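Local coordinates for VP5 (Halorubrum pleomorphic virus 2, PDB 6QGI), which is a glycosylated envelope protein of a haloarchaeal pleomorphic virus and probably mediates fusion of the viral and host membranes, at residues E24-S28 against K115-E119; I82-N86 against S259-S265; E302-Q308 against S442-L448; G377-N383 against S422-T428. All coordinates share one frame; numbering follows the deposited sequence.

Contact 1: residues E24-S28 against K115-E119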
# COMPACT_ATOMS: atom_id res chain seq x y z
N GLU A 24 -12.70 2.31 -2.23
CA GLU A 24 -13.15 1.38 -3.27
C GLU A 24 -12.23 0.18 -3.28
O GLU A 24 -11.04 0.30 -3.60
CB GLU A 24 -13.20 2.06 -4.65
CG GLU A 24 -14.34 3.07 -4.77
CD GLU A 24 -14.44 3.83 -6.07
OE1 GLU A 24 -13.53 3.71 -6.93
OE2 GLU A 24 -15.44 4.56 -6.25
N ILE A 25 -12.77 -0.99 -2.90
CA ILE A 25 -12.01 -2.23 -2.84
C ILE A 25 -11.99 -2.88 -4.23
O ILE A 25 -12.99 -2.84 -4.96
CB ILE A 25 -12.56 -3.17 -1.71
CG1 ILE A 25 -12.12 -2.63 -0.33
CG2 ILE A 25 -12.09 -4.63 -1.88
CD1 ILE A 25 -12.91 -3.04 0.79
N VAL A 26 -10.83 -3.45 -4.60
CA VAL A 26 -10.60 -4.15 -5.87
C VAL A 26 -11.43 -5.45 -5.84
O VAL A 26 -11.14 -6.35 -5.05
CB VAL A 26 -9.08 -4.40 -6.11
CG1 VAL A 26 -8.85 -5.24 -7.37
CG2 VAL A 26 -8.31 -3.09 -6.19
N GLY A 27 -12.45 -5.50 -6.69
CA GLY A 27 -13.37 -6.62 -6.82
C GLY A 27 -12.70 -7.92 -7.20
O GLY A 27 -11.64 -7.92 -7.83
N SER A 28 -13.33 -9.05 -6.78
CA SER A 28 -12.88 -10.41 -7.05
C SER A 28 -12.71 -10.63 -8.56
O SER A 28 -13.58 -10.24 -9.34
CB SER A 28 -13.87 -11.41 -6.45
OG SER A 28 -13.78 -12.72 -6.97
N LYS A 115 -13.48 -5.68 4.56
CA LYS A 115 -14.01 -5.83 3.20
C LYS A 115 -12.90 -6.30 2.25
O LYS A 115 -13.15 -7.09 1.35
CB LYS A 115 -14.63 -4.53 2.70
CG LYS A 115 -16.07 -4.30 3.10
CD LYS A 115 -16.58 -2.96 2.61
CE LYS A 115 -17.81 -2.51 3.37
NZ LYS A 115 -18.99 -3.37 3.08
N THR A 116 -11.66 -5.81 2.48
CA THR A 116 -10.45 -6.16 1.73
C THR A 116 -10.16 -7.65 1.92
O THR A 116 -9.82 -8.32 0.95
CB THR A 116 -9.27 -5.28 2.17
OG1 THR A 116 -9.65 -3.91 2.07
CG2 THR A 116 -8.00 -5.52 1.36
N TRP A 117 -10.34 -8.17 3.17
CA TRP A 117 -10.16 -9.58 3.52
C TRP A 117 -11.31 -10.40 2.93
O TRP A 117 -11.06 -11.48 2.39
CB TRP A 117 -10.08 -9.78 5.06
CG TRP A 117 -9.99 -11.22 5.50
CD1 TRP A 117 -11.03 -12.03 5.85
CD2 TRP A 117 -8.80 -12.01 5.65
NE1 TRP A 117 -10.57 -13.28 6.20
CE2 TRP A 117 -9.20 -13.30 6.08
CE3 TRP A 117 -7.44 -11.77 5.44
CZ2 TRP A 117 -8.29 -14.33 6.32
CZ3 TRP A 117 -6.53 -12.79 5.68
CH2 TRP A 117 -6.96 -14.05 6.12
N ASN A 118 -12.56 -9.90 3.02
CA ASN A 118 -13.76 -10.55 2.50
C ASN A 118 -13.68 -10.75 0.99
O ASN A 118 -13.97 -11.86 0.53
CB ASN A 118 -15.01 -9.76 2.88
CG ASN A 118 -15.37 -9.89 4.33
OD1 ASN A 118 -14.76 -10.66 5.08
ND2 ASN A 118 -16.37 -9.13 4.77
N GLU A 119 -13.22 -9.73 0.24
CA GLU A 119 -13.05 -9.82 -1.22
C GLU A 119 -12.00 -10.85 -1.59
O GLU A 119 -12.14 -11.50 -2.63
CB GLU A 119 -12.70 -8.45 -1.83
CG GLU A 119 -13.24 -8.27 -3.24
CD GLU A 119 -14.74 -8.43 -3.43
OE1 GLU A 119 -15.51 -8.06 -2.52
OE2 GLU A 119 -15.15 -8.94 -4.50
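Ile25 is the first residue of 24-28 to meet the helix. Its side chain points at the helix and lies over the turn that runs from Lys115 to Glu119. The two branches divide the work. Ile25 CG1 passes 3.7 Å from Thr116 OG1. The hydrogen bond of that hydroxyl goes to Asn112 O; with Ile25 it makes only van der Waals contact. A chi1 of -74° puts CG1 beside the backbone N and leaves Ile25 CG2 anti to it, packed 3.9 Å from Glu119 CB. Val26 O sits 3.4 Å from Glu119 CG and also accepts a hydrogen bond from Arg51 of helix 37-60. The segment belongs to the loop between strand 11-13 and helix 37-60, here lying along the long helix 91-133 of the helical N-terminal region. Gly27 places its CA 3.7 Å from Glu119 OE2. Ser28 makes the polar link: Ser28 N donates to Glu119 OE2 at 2.9 Å, with an N-H...O angle of 151°. The oxygen uses its anti lone pair, the one away from OE1. A bend at chi2 of Glu119 (56°) carries the carboxylate to this amide, and Ser28 CB rests 3.4 Å from the same OE2.

Contact 2: residues I82-N86 against S259-S265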
# COMPACT_ATOMS: atom_id res chain seq x y z
N ILE A 82 -15.83 19.73 21.59
CA ILE A 82 -15.73 21.19 21.71
C ILE A 82 -17.07 21.84 21.31
O ILE A 82 -17.48 22.81 21.95
CB ILE A 82 -14.51 21.78 20.91
CG1 ILE A 82 -13.17 21.35 21.55
CG2 ILE A 82 -14.57 23.32 20.81
CD1 ILE A 82 -11.93 21.32 20.61
N GLU A 83 -17.77 21.28 20.30
CA GLU A 83 -19.08 21.77 19.82
C GLU A 83 -20.11 21.70 20.94
O GLU A 83 -20.79 22.69 21.21
CB GLU A 83 -19.57 20.99 18.59
CG GLU A 83 -18.68 21.08 17.36
CD GLU A 83 -18.94 22.18 16.35
OE1 GLU A 83 -18.58 21.98 15.17
OE2 GLU A 83 -19.50 23.23 16.73
N GLU A 84 -20.20 20.54 21.62
CA GLU A 84 -21.11 20.27 22.73
C GLU A 84 -20.73 21.12 23.94
O GLU A 84 -21.62 21.61 24.65
CB GLU A 84 -21.10 18.78 23.09
CG GLU A 84 -21.85 17.94 22.07
CD GLU A 84 -23.17 17.33 22.51
OE1 GLU A 84 -23.86 17.94 23.36
OE2 GLU A 84 -23.53 16.26 21.98
N LEU A 85 -19.43 21.34 24.15
CA LEU A 85 -18.87 22.15 25.22
C LEU A 85 -19.24 23.62 25.05
O LEU A 85 -19.69 24.25 26.01
CB LEU A 85 -17.34 21.98 25.24
CG LEU A 85 -16.55 22.80 26.26
CD1 LEU A 85 -16.83 22.34 27.67
CD2 LEU A 85 -15.07 22.68 25.99
N ASN A 86 -19.07 24.17 23.83
CA ASN A 86 -19.38 25.56 23.49
C ASN A 86 -20.88 25.84 23.60
O ASN A 86 -21.28 27.00 23.78
CB ASN A 86 -18.89 25.88 22.07
CG ASN A 86 -17.41 26.16 21.96
OD1 ASN A 86 -16.67 26.26 22.94
ND2 ASN A 86 -16.94 26.31 20.73
N SER A 259 -16.80 28.06 27.19
CA SER A 259 -17.51 28.16 25.91
C SER A 259 -17.01 29.40 25.17
O SER A 259 -17.01 30.50 25.73
CB SER A 259 -19.02 28.24 26.13
OG SER A 259 -19.51 27.09 26.80
N GLY A 260 -16.50 29.19 23.96
CA GLY A 260 -15.95 30.26 23.13
C GLY A 260 -14.44 30.34 23.16
O GLY A 260 -13.86 31.04 22.33
N GLU A 261 -13.79 29.61 24.11
CA GLU A 261 -12.32 29.56 24.25
C GLU A 261 -11.70 28.97 22.98
O GLU A 261 -10.76 29.55 22.44
CB GLU A 261 -11.91 28.76 25.49
CG GLU A 261 -10.60 29.19 26.11
CD GLU A 261 -10.29 28.60 27.48
OE1 GLU A 261 -11.22 28.51 28.32
OE2 GLU A 261 -9.12 28.25 27.72
N ILE A 262 -12.27 27.85 22.49
CA ILE A 262 -11.84 27.17 21.26
C ILE A 262 -13.01 27.18 20.26
O ILE A 262 -14.12 26.78 20.60
CB ILE A 262 -11.30 25.72 21.49
CG1 ILE A 262 -10.36 25.61 22.71
CG2 ILE A 262 -10.62 25.19 20.21
CD1 ILE A 262 -10.20 24.16 23.24
N GLU A 263 -12.74 27.65 19.02
CA GLU A 263 -13.71 27.70 17.93
C GLU A 263 -13.16 26.89 16.75
O GLU A 263 -12.26 27.36 16.04
CB GLU A 263 -14.07 29.14 17.53
CG GLU A 263 -14.93 29.88 18.56
CD GLU A 263 -16.32 29.34 18.82
OE1 GLU A 263 -16.90 28.67 17.93
OE2 GLU A 263 -16.85 29.60 19.93
N VAL A 264 -13.67 25.66 16.59
CA VAL A 264 -13.20 24.73 15.55
C VAL A 264 -14.35 24.25 14.63
O VAL A 264 -14.20 23.23 13.94
CB VAL A 264 -12.42 23.53 16.17
CG1 VAL A 264 -11.05 23.96 16.67
CG2 VAL A 264 -13.22 22.83 17.27
N SER A 265 -15.46 25.00 14.59
CA SER A 265 -16.61 24.69 13.74
C SER A 265 -16.30 25.00 12.28
O SER A 265 -16.73 24.28 11.39
CB SER A 265 -17.84 25.48 14.20
OG SER A 265 -18.00 25.43 15.61
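Two torsions of Asn86 bring its amide to Gly260 and Ile262. Chi1 of -79° holds CG beside the backbone N, and chi2 of -8° turns the amide so that ND2 faces Ile262 O and OD1 comes to Gly260 N. Asn86 ND2 donates to Ile262 O at 2.9 Å. The bond is nearly straight at 171°, and the acceptor lies in the plane of the amide. Asn86 OD1 accepts from Gly260 N at 3.1 Å, but this donor stands well above the carbonyl plane. One side chain thus grips the loop by two backbone groups, an N-H and a C=O two residues apart. Ser259 makes a separate bond. Its OG lies beside its own backbone N, which brings the hydroxyl to the helix backbone, and Ser259 OG donates to Leu85 O at 3.0 Å. These bonds tie the C-terminal part of helix 66-86 to the loop that joins helix 225-253 to helix 270-279. Gly260 adopts a positive phi, where a CB would press on the preceding carbonyl. Ile82 supplies the apolar part. Ile82 CG2 lies 3.8 Å from Val264 CG2, and Ile82 CD1 lies 4.1 Å from Ile262 CG2. The side chains cross at about a right angle in each pair. Trp479 of helix 476-496 touches all three residues, so the patch is shared with that helix. At the outer edge Ser265 OG donates to Glu83 OE2 at 2.9 Å, from above the carboxylate plane.

Contact 3: residues E302-Q308 against S442-L448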
# COMPACT_ATOMS: atom_id res chain seq x y z
N GLU A 302 13.71 17.65 -2.47
CA GLU A 302 13.62 16.69 -3.56
C GLU A 302 14.91 15.89 -3.59
O GLU A 302 16.01 16.46 -3.61
CB GLU A 302 13.36 17.38 -4.91
CG GLU A 302 12.86 16.43 -5.99
CD GLU A 302 12.95 16.95 -7.41
OE1 GLU A 302 12.12 17.81 -7.78
OE2 GLU A 302 13.85 16.49 -8.15
N ALA A 303 14.78 14.56 -3.56
CA ALA A 303 15.91 13.65 -3.55
C ALA A 303 15.87 12.72 -4.74
O ALA A 303 14.82 12.15 -5.04
CB ALA A 303 15.91 12.84 -2.27
N THR A 304 17.02 12.56 -5.41
CA THR A 304 17.17 11.62 -6.52
C THR A 304 17.78 10.36 -5.90
O THR A 304 18.83 10.45 -5.24
CB THR A 304 17.99 12.23 -7.68
OG1 THR A 304 19.29 12.60 -7.22
CG2 THR A 304 17.30 13.43 -8.32
N ILE A 305 17.08 9.23 -6.02
CA ILE A 305 17.53 7.96 -5.42
C ILE A 305 17.90 6.94 -6.50
O ILE A 305 17.42 7.02 -7.63
CB ILE A 305 16.47 7.36 -4.44
CG1 ILE A 305 15.09 7.12 -5.13
CG2 ILE A 305 16.34 8.21 -3.18
CD1 ILE A 305 14.17 6.11 -4.45
N THR A 306 18.77 5.99 -6.14
CA THR A 306 19.16 4.88 -7.00
C THR A 306 18.84 3.61 -6.24
O THR A 306 19.40 3.39 -5.17
CB THR A 306 20.65 4.97 -7.43
OG1 THR A 306 20.82 6.10 -8.28
CG2 THR A 306 21.13 3.72 -8.17
N ILE A 307 17.92 2.80 -6.79
CA ILE A 307 17.55 1.51 -6.21
C ILE A 307 18.71 0.58 -6.55
O ILE A 307 18.92 0.26 -7.71
CB ILE A 307 16.15 1.03 -6.72
CG1 ILE A 307 15.06 2.10 -6.45
CG2 ILE A 307 15.76 -0.34 -6.13
CD1 ILE A 307 14.82 2.48 -4.97
N GLN A 308 19.52 0.26 -5.54
CA GLN A 308 20.75 -0.53 -5.61
C GLN A 308 20.67 -1.82 -6.46
O GLN A 308 21.56 -2.06 -7.27
CB GLN A 308 21.22 -0.93 -4.21
CG GLN A 308 21.56 0.25 -3.32
CD GLN A 308 22.34 -0.23 -2.14
OE1 GLN A 308 21.92 -1.12 -1.40
NE2 GLN A 308 23.54 0.33 -1.98
N SER A 442 16.94 -1.69 -0.85
CA SER A 442 17.99 -0.71 -0.63
C SER A 442 18.08 0.31 -1.76
O SER A 442 17.76 0.01 -2.92
CB SER A 442 19.33 -1.40 -0.44
OG SER A 442 19.40 -2.08 0.80
N PHE A 443 18.47 1.53 -1.40
CA PHE A 443 18.57 2.69 -2.28
C PHE A 443 19.62 3.67 -1.77
O PHE A 443 19.87 3.74 -0.56
CB PHE A 443 17.19 3.39 -2.40
CG PHE A 443 16.69 4.01 -1.11
CD1 PHE A 443 15.98 3.24 -0.18
CD2 PHE A 443 16.94 5.34 -0.81
CE1 PHE A 443 15.55 3.81 1.03
CE2 PHE A 443 16.51 5.90 0.40
CZ PHE A 443 15.81 5.13 1.30
N THR A 444 20.19 4.45 -2.69
CA THR A 444 21.20 5.45 -2.35
C THR A 444 20.72 6.83 -2.81
O THR A 444 20.28 6.98 -3.94
CB THR A 444 22.56 5.08 -2.99
OG1 THR A 444 22.83 3.69 -2.77
CG2 THR A 444 23.71 5.93 -2.47
N ILE A 445 20.81 7.83 -1.92
CA ILE A 445 20.44 9.21 -2.24
C ILE A 445 21.63 9.80 -3.00
O ILE A 445 22.65 10.07 -2.39
CB ILE A 445 20.04 10.02 -0.97
CG1 ILE A 445 18.83 9.37 -0.26
CG2 ILE A 445 19.75 11.47 -1.33
CD1 ILE A 445 18.63 9.75 1.18
N ASP A 446 21.53 9.94 -4.33
CA ASP A 446 22.61 10.49 -5.14
C ASP A 446 22.73 12.00 -4.96
O ASP A 446 23.83 12.54 -5.10
CB ASP A 446 22.41 10.17 -6.63
CG ASP A 446 22.58 8.72 -7.02
OD1 ASP A 446 23.10 7.93 -6.19
OD2 ASP A 446 22.22 8.37 -8.16
N LYS A 447 21.60 12.67 -4.66
CA LYS A 447 21.51 14.12 -4.46
C LYS A 447 20.26 14.50 -3.66
O LYS A 447 19.24 13.82 -3.73
CB LYS A 447 21.48 14.82 -5.83
CG LYS A 447 22.03 16.24 -5.84
CD LYS A 447 21.23 17.19 -6.75
CE LYS A 447 21.50 17.04 -8.23
NZ LYS A 447 20.55 17.85 -9.03
N LEU A 448 20.36 15.61 -2.91
CA LEU A 448 19.30 16.26 -2.13
C LEU A 448 19.24 17.73 -2.54
O LEU A 448 20.28 18.38 -2.56
CB LEU A 448 19.54 16.14 -0.61
CG LEU A 448 19.41 14.78 0.04
CD1 LEU A 448 19.86 14.83 1.47
CD2 LEU A 448 17.99 14.32 0.06
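Ile305 packs against 442-448 mainly through CB and one methyl. Ile305 CB lies 3.9 Å from Thr444 O and 4.2 Å from Phe443 CD2. Ile305 CG2 goes farther, to 3.8 Å from Phe443 CD2 and 4.0 Å from Ile445 CG1, and so touches both neighbours of Thr444 on the partner strand. A chi1 of 58° directs CG2 to that strand; the CG1 branch, out to CD1, makes no close contact with 442-448. Ala303 and Leu448 continue this apolar face, with Phe318 of strand 312-320 touching both Ala303 and Ile305. The strands are antiparallel, and a beta bulge shifts their register by one between Thr304 and Ile305. Around it, Asp446 N donates to Thr304 O, while Thr306 and Thr444 exchange two backbone bonds. On the face of Thr304 and Thr306, Thr306 OG1 donates at 2.7 Å to OD2 of Asp446, the residue in the bulge, arriving 41° out of the carboxylate plane. Gln308 N closes the end with a bond to Ser442 O at 3.2 Å; it comes from above the carbonyl plane. The chemistry is divided: one face is buried hydrocarbon, while on the other a hydroxyl reaches a carboxylate whose negative charge probably strengthens that short bond.

Contact 4: residues G377-N383 against S422-T428; sequences GTAVELN and SARFLST
Strands 378-383 and 422-427 pair antiparallel, with axes 4.4 Å apart at their closest and N-to-C directions 151° apart. They form part of a larger beta region: strand 389-393 pairs with 378-384 on its other edge in a beta hairpin. Ala379 with Leu426 and Glu381 with Arg424 are hydrogen-bonded pairs; Glu381 N to Arg424 O is 2.7 Å. On one face Glu381 and Arg424 lie side by side and point the same way. Glu381 sets CG anti to its N (chi1 -152°) and stays extended, which brings its carboxylate over one face of the guanidinium. Glu381 OE1 is 3.1 Å from Arg424 NH1, a salt bridge of charge alone, since no N-H points at the oxygen. The two planes are 68° apart. Glu381 OE2 also comes 3.3 Å from Leu426 CD2. On the other face Thr378 CG2 approaches the Phe425 ring obliquely, 4.1 Å from CD2. Tyr375 meets that ring edge-to-face, and Trp356 touches both Val380 and Phe425. At the Gly377 end, Gly377 O has two donors reaching it from opposite faces of its plane: Thr428 N at 2.8 Å, and Ser427 OG at 3.3 Å, nearly in line with the C=O bond.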
# COMPACT_ATOMS: atom_id res chain seq x y z
N GLY A 377 5.09 0.46 -18.37
CA GLY A 377 5.06 1.89 -18.62
C GLY A 377 6.40 2.48 -19.02
O GLY A 377 6.55 3.71 -19.04
N THR A 378 7.40 1.62 -19.31
CA THR A 378 8.74 2.03 -19.73
C THR A 378 9.06 1.47 -21.13
O THR A 378 8.28 0.71 -21.70
CB THR A 378 9.84 1.63 -18.70
OG1 THR A 378 10.07 0.22 -18.72
CG2 THR A 378 9.55 2.12 -17.29
N ALA A 379 10.20 1.90 -21.69
CA ALA A 379 10.72 1.50 -23.00
C ALA A 379 12.23 1.32 -22.91
O ALA A 379 12.90 2.12 -22.27
CB ALA A 379 10.38 2.54 -24.05
N VAL A 380 12.76 0.26 -23.54
CA VAL A 380 14.20 0.01 -23.54
C VAL A 380 14.78 0.71 -24.78
O VAL A 380 14.38 0.40 -25.91
CB VAL A 380 14.59 -1.49 -23.44
CG1 VAL A 380 16.10 -1.68 -23.37
CG2 VAL A 380 13.92 -2.15 -22.23
N GLU A 381 15.66 1.70 -24.55
CA GLU A 381 16.33 2.50 -25.57
C GLU A 381 17.72 1.94 -25.80
O GLU A 381 18.61 2.09 -24.96
CB GLU A 381 16.39 3.98 -25.13
CG GLU A 381 16.42 4.96 -26.28
CD GLU A 381 16.72 6.38 -25.86
OE1 GLU A 381 17.92 6.72 -25.73
OE2 GLU A 381 15.76 7.16 -25.66
N LEU A 382 17.90 1.24 -26.92
CA LEU A 382 19.15 0.59 -27.25
C LEU A 382 19.99 1.40 -28.21
O LEU A 382 19.47 1.96 -29.18
CB LEU A 382 18.90 -0.81 -27.82
CG LEU A 382 18.16 -1.76 -26.90
CD1 LEU A 382 17.62 -2.91 -27.65
CD2 LEU A 382 19.02 -2.22 -25.76
N ASN A 383 21.30 1.47 -27.93
CA ASN A 383 22.30 2.17 -28.73
C ASN A 383 23.21 1.15 -29.40
O ASN A 383 24.01 0.47 -28.75
CB ASN A 383 23.10 3.17 -27.87
CG ASN A 383 22.29 4.34 -27.35
OD1 ASN A 383 21.25 4.71 -27.89
ND2 ASN A 383 22.75 4.94 -26.27
N SER A 422 25.36 0.01 -25.73
CA SER A 422 24.70 0.66 -24.60
C SER A 422 23.18 0.46 -24.65
O SER A 422 22.61 0.33 -25.73
CB SER A 422 25.02 2.15 -24.58
OG SER A 422 26.42 2.39 -24.59
N ALA A 423 22.53 0.47 -23.47
CA ALA A 423 21.08 0.33 -23.31
C ALA A 423 20.62 0.98 -22.02
O ALA A 423 21.33 0.93 -21.02
CB ALA A 423 20.69 -1.13 -23.31
N ARG A 424 19.42 1.60 -22.04
CA ARG A 424 18.82 2.25 -20.88
C ARG A 424 17.29 2.22 -20.97
O ARG A 424 16.75 2.13 -22.08
CB ARG A 424 19.34 3.70 -20.69
CG ARG A 424 18.73 4.76 -21.61
CD ARG A 424 18.98 6.16 -21.06
NE ARG A 424 18.00 7.13 -21.53
CZ ARG A 424 18.17 7.94 -22.57
NH1 ARG A 424 19.30 7.89 -23.27
NH2 ARG A 424 17.23 8.81 -22.91
N PHE A 425 16.59 2.30 -19.83
CA PHE A 425 15.13 2.33 -19.82
C PHE A 425 14.63 3.70 -19.37
O PHE A 425 15.27 4.36 -18.55
CB PHE A 425 14.53 1.19 -18.97
CG PHE A 425 14.62 1.34 -17.47
CD1 PHE A 425 15.69 0.81 -16.77
CD2 PHE A 425 13.60 1.97 -16.75
CE1 PHE A 425 15.77 0.94 -15.38
CE2 PHE A 425 13.68 2.10 -15.37
CZ PHE A 425 14.76 1.58 -14.69
N LEU A 426 13.50 4.12 -19.93
CA LEU A 426 12.83 5.39 -19.63
C LEU A 426 11.32 5.21 -19.79
O LEU A 426 10.90 4.31 -20.52
CB LEU A 426 13.36 6.56 -20.50
CG LEU A 426 13.29 6.42 -22.03
CD1 LEU A 426 11.95 6.88 -22.57
CD2 LEU A 426 14.33 7.26 -22.67
N SER A 427 10.52 6.08 -19.16
CA SER A 427 9.05 6.01 -19.21
C SER A 427 8.49 6.26 -20.62
O SER A 427 9.07 7.01 -21.41
CB SER A 427 8.45 7.00 -18.23
OG SER A 427 7.05 6.80 -18.04
N THR A 428 7.34 5.63 -20.91
CA THR A 428 6.55 5.72 -22.14
C THR A 428 5.59 6.92 -22.04
O THR A 428 5.25 7.52 -23.06
CB THR A 428 5.77 4.40 -22.34
OG1 THR A 428 6.62 3.28 -22.12
CG2 THR A 428 5.13 4.29 -23.73

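Contacts 1 and 2 belong to the helical N-terminal region, and contacts 3 and 4 to the strand-rich part that follows. Helices 66-86 and 91-133, which carry one segment each of contacts 2 and 1, are consecutive in the chain, yet the contact centres are about 39 Å apart. Contacts 3 and 4 are closer, with centres about 20 Å and nearest atoms about 8 Å apart. Segments 377-383 and 422-428 both lie between 302-308 and 442-448, so contact 4 is nested within contact 3. Contacts 2 and 4 are about 58 Å apart between centres, on opposite sides of the chain's centre. Contact 4 lies near the glycan on Asn396, about 6 Å from the Thr428 side chain.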